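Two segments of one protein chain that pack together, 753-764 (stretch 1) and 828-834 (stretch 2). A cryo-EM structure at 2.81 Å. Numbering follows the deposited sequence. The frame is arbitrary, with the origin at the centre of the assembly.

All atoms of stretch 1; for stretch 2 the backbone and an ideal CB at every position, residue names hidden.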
# COMPACT_ATOMS: atom_id res chain seq x y z
N PRO A 753 19.67 49.16 -29.22
CA PRO A 753 20.55 47.99 -29.06
C PRO A 753 20.14 47.02 -27.95
O PRO A 753 19.10 47.19 -27.32
CB PRO A 753 21.92 48.62 -28.76
CG PRO A 753 21.61 49.94 -28.20
CD PRO A 753 20.39 50.41 -28.93
N ALA A 754 21.00 46.04 -27.68
CA ALA A 754 20.73 44.80 -26.95
C ALA A 754 20.47 44.99 -25.44
O ALA A 754 20.46 44.00 -24.71
CB ALA A 754 21.90 43.83 -27.13
N GLY A 755 20.23 46.20 -24.95
CA GLY A 755 19.97 46.43 -23.55
C GLY A 755 18.48 46.40 -23.29
O GLY A 755 17.89 45.33 -23.16
N GLN A 756 17.86 47.57 -23.20
CA GLN A 756 16.43 47.74 -22.93
C GLN A 756 15.49 47.25 -24.15
O GLN A 756 14.26 47.39 -24.12
CB GLN A 756 16.21 49.22 -22.56
CG GLN A 756 14.85 49.60 -21.97
CD GLN A 756 14.50 48.78 -20.74
OE1 GLN A 756 13.72 47.84 -20.81
NE2 GLN A 756 15.08 49.15 -19.61
N ALA A 757 16.03 46.62 -25.20
CA ALA A 757 15.21 46.19 -26.33
C ALA A 757 14.32 45.00 -26.01
O ALA A 757 13.44 44.68 -26.82
CB ALA A 757 16.10 45.85 -27.53
N LEU A 758 14.51 44.34 -24.87
CA LEU A 758 13.55 43.34 -24.44
C LEU A 758 12.25 44.00 -24.00
O LEU A 758 11.16 43.63 -24.45
CB LEU A 758 14.13 42.47 -23.33
CG LEU A 758 13.18 41.41 -22.78
CD1 LEU A 758 12.72 40.48 -23.88
CD2 LEU A 758 13.85 40.63 -21.69
N GLY A 759 12.33 44.95 -23.07
CA GLY A 759 11.18 45.75 -22.70
C GLY A 759 11.16 47.09 -23.41
O GLY A 759 11.26 48.13 -22.76
N ALA A 760 11.04 47.09 -24.73
CA ALA A 760 11.29 48.30 -25.49
C ALA A 760 10.11 49.26 -25.45
O ALA A 760 10.22 50.38 -24.94
CB ALA A 760 11.64 47.96 -26.94
N VAL A 761 8.97 48.84 -25.98
CA VAL A 761 7.87 49.77 -26.22
C VAL A 761 6.82 49.76 -25.11
O VAL A 761 6.09 50.75 -24.96
CB VAL A 761 7.22 49.49 -27.59
CG1 VAL A 761 8.21 49.76 -28.70
CG2 VAL A 761 6.71 48.07 -27.67
N THR A 762 6.72 48.69 -24.33
CA THR A 762 5.77 48.64 -23.22
C THR A 762 6.34 47.73 -22.15
O THR A 762 6.56 46.54 -22.41
CB THR A 762 4.40 48.15 -23.68
OG1 THR A 762 3.83 49.08 -24.60
CG2 THR A 762 3.48 47.99 -22.49
N SER A 763 6.56 48.27 -20.95
CA SER A 763 7.05 47.48 -19.82
C SER A 763 6.60 48.17 -18.54
O SER A 763 7.17 49.19 -18.15
CB SER A 763 8.56 47.33 -19.87
OG SER A 763 9.21 48.57 -19.66
N LEU A 764 5.57 47.62 -17.91
CA LEU A 764 5.13 48.04 -16.59
C LEU A 764 5.20 46.85 -15.65
O LEU A 764 4.81 45.74 -16.03
CB LEU A 764 3.72 48.64 -16.61
CG LEU A 764 2.45 47.82 -16.85
CD1 LEU A 764 1.24 48.55 -16.30
CD2 LEU A 764 2.24 47.55 -18.32
N UNK A 828 26.59 39.92 -19.23
CA UNK A 828 26.96 41.18 -19.85
C UNK A 828 26.33 41.39 -21.22
O UNK A 828 26.55 42.43 -21.83
CB UNK A 828 28.48 41.26 -19.97
N UNK A 829 25.56 40.42 -21.73
CA UNK A 829 24.97 40.56 -23.05
C UNK A 829 23.48 40.21 -23.04
O UNK A 829 22.74 40.61 -23.94
CB UNK A 829 25.71 39.67 -24.05
N UNK A 830 23.01 39.53 -22.00
CA UNK A 830 21.62 39.07 -21.93
C UNK A 830 20.84 39.90 -20.93
O UNK A 830 21.12 39.83 -19.71
CB UNK A 830 21.55 37.59 -21.55
N UNK A 831 19.89 40.72 -21.37
CA UNK A 831 19.03 41.44 -20.43
C UNK A 831 17.99 40.52 -19.82
O UNK A 831 17.57 39.53 -20.41
CB UNK A 831 18.34 42.62 -21.13
N UNK A 832 17.58 40.86 -18.61
CA UNK A 832 16.57 40.10 -17.88
C UNK A 832 15.50 41.07 -17.39
O UNK A 832 15.81 42.13 -16.84
CB UNK A 832 17.19 39.33 -16.71
N UNK A 833 14.25 40.72 -17.62
CA UNK A 833 13.11 41.40 -17.02
C UNK A 833 12.40 40.43 -16.09
O UNK A 833 12.87 39.31 -15.86
CB UNK A 833 12.15 41.93 -18.09
N UNK A 834 11.28 40.86 -15.54
CA UNK A 834 10.61 40.04 -14.54
C UNK A 834 9.24 40.59 -14.21
O UNK A 834 8.84 41.65 -14.70
CB UNK A 834 11.46 39.95 -13.27

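Position 828 lies out of reach of stretch 1. Its ideal CB has nothing of that stretch within 5.5 Å, so stretch 1 sets no preference. The deposited residue is Ala828, which makes no contact here.

At position 829 the CA-to-CB bond points away. Ala754 is the neighbor in register, with CA atoms 7.2 Å apart, but the side chain starts out in the wrong direction to use it. Many residues would suit. The deposited residue is Thr829, with chi1 near -43° (m). Its closest approach is through the backbone, with Thr829 O 4.2 Å from Ala754 O.

Position 830 also points away, and stretch 1 places no limit on it. Phi/psi of -107/112 is extended and suits beta-branched residues among others. It is Thr830, and its OG1 hydrogen-bonds to a residue just outside the stretch.

Position 831 faces stretch 1. Its ideal CB lies 3.4 Å from Gly755 O, 4.4 Å from Ala754 O and 4.8 Å from Leu758 CB. The space is narrow, bordered by two carbonyl oxygens and an apolar side chain. A compact side chain such as alanine, valine or proline would suit it. Phi of -76° is compatible with a proline ring. The backbone alone does not choose among these. The deposited residue is Pro831. Its CB is 3.4 Å from Gly755 O, and its CD is 3.6 Å from Ala754 O. The ring also meets leucine, with Pro831 CG 4.3 Å from Leu758 CB. No hydrogen bond joins the two stretches, so the fit here rests on close packing.

Position 832 points away again, as expected for an extended chain with phi/psi of -129/132. Beta-branched residues suit such angles, but others would too. It is Val832, with chi1 in t, and it makes no contact with stretch 1.

Position 833 turns back toward stretch 1. Its ideal CB is 4.2 Å from Leu758 CD2, and Gly759 leaves open space beside it. A medium or large apolar side chain, such as leucine, isoleucine or methionine, would suit. The deposited residue is Leu833, with chi1 near -89° (m) and chi2 in p. Its CD1 packs 3.7 Å from Leu758 CD2. Its CD2 sits 3.8 Å from Gly759 CA and 4.5 Å from Ser763 CB. The missing side chain at Gly759 matters, because an ideal CB there would lie 2.8 Å from Leu833 CD2, a clash.

Position 834 is out of reach, with phi/psi of -171/176. Stretch 1 asks nothing of it. It is Gly834.

Stretch 2 828-834: ATTPVLG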
# COMPACT_ATOMS: atom_id res chain seq x y z
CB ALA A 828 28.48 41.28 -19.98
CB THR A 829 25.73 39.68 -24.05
OG1 THR A 829 27.14 39.81 -23.80
CG2 THR A 829 25.50 40.13 -25.49
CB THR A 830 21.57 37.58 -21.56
OG1 THR A 830 22.17 36.81 -22.61
CG2 THR A 830 20.14 37.12 -21.37
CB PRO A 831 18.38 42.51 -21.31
CG PRO A 831 18.38 41.92 -22.66
CD PRO A 831 19.63 41.12 -22.77
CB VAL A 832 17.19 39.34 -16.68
CG1 VAL A 832 16.12 38.60 -15.89
CG2 VAL A 832 18.23 38.36 -17.14
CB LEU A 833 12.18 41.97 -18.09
CG LEU A 833 12.47 43.39 -18.59
CD1 LEU A 833 13.72 43.51 -19.40
CD2 LEU A 833 11.32 43.85 -19.43
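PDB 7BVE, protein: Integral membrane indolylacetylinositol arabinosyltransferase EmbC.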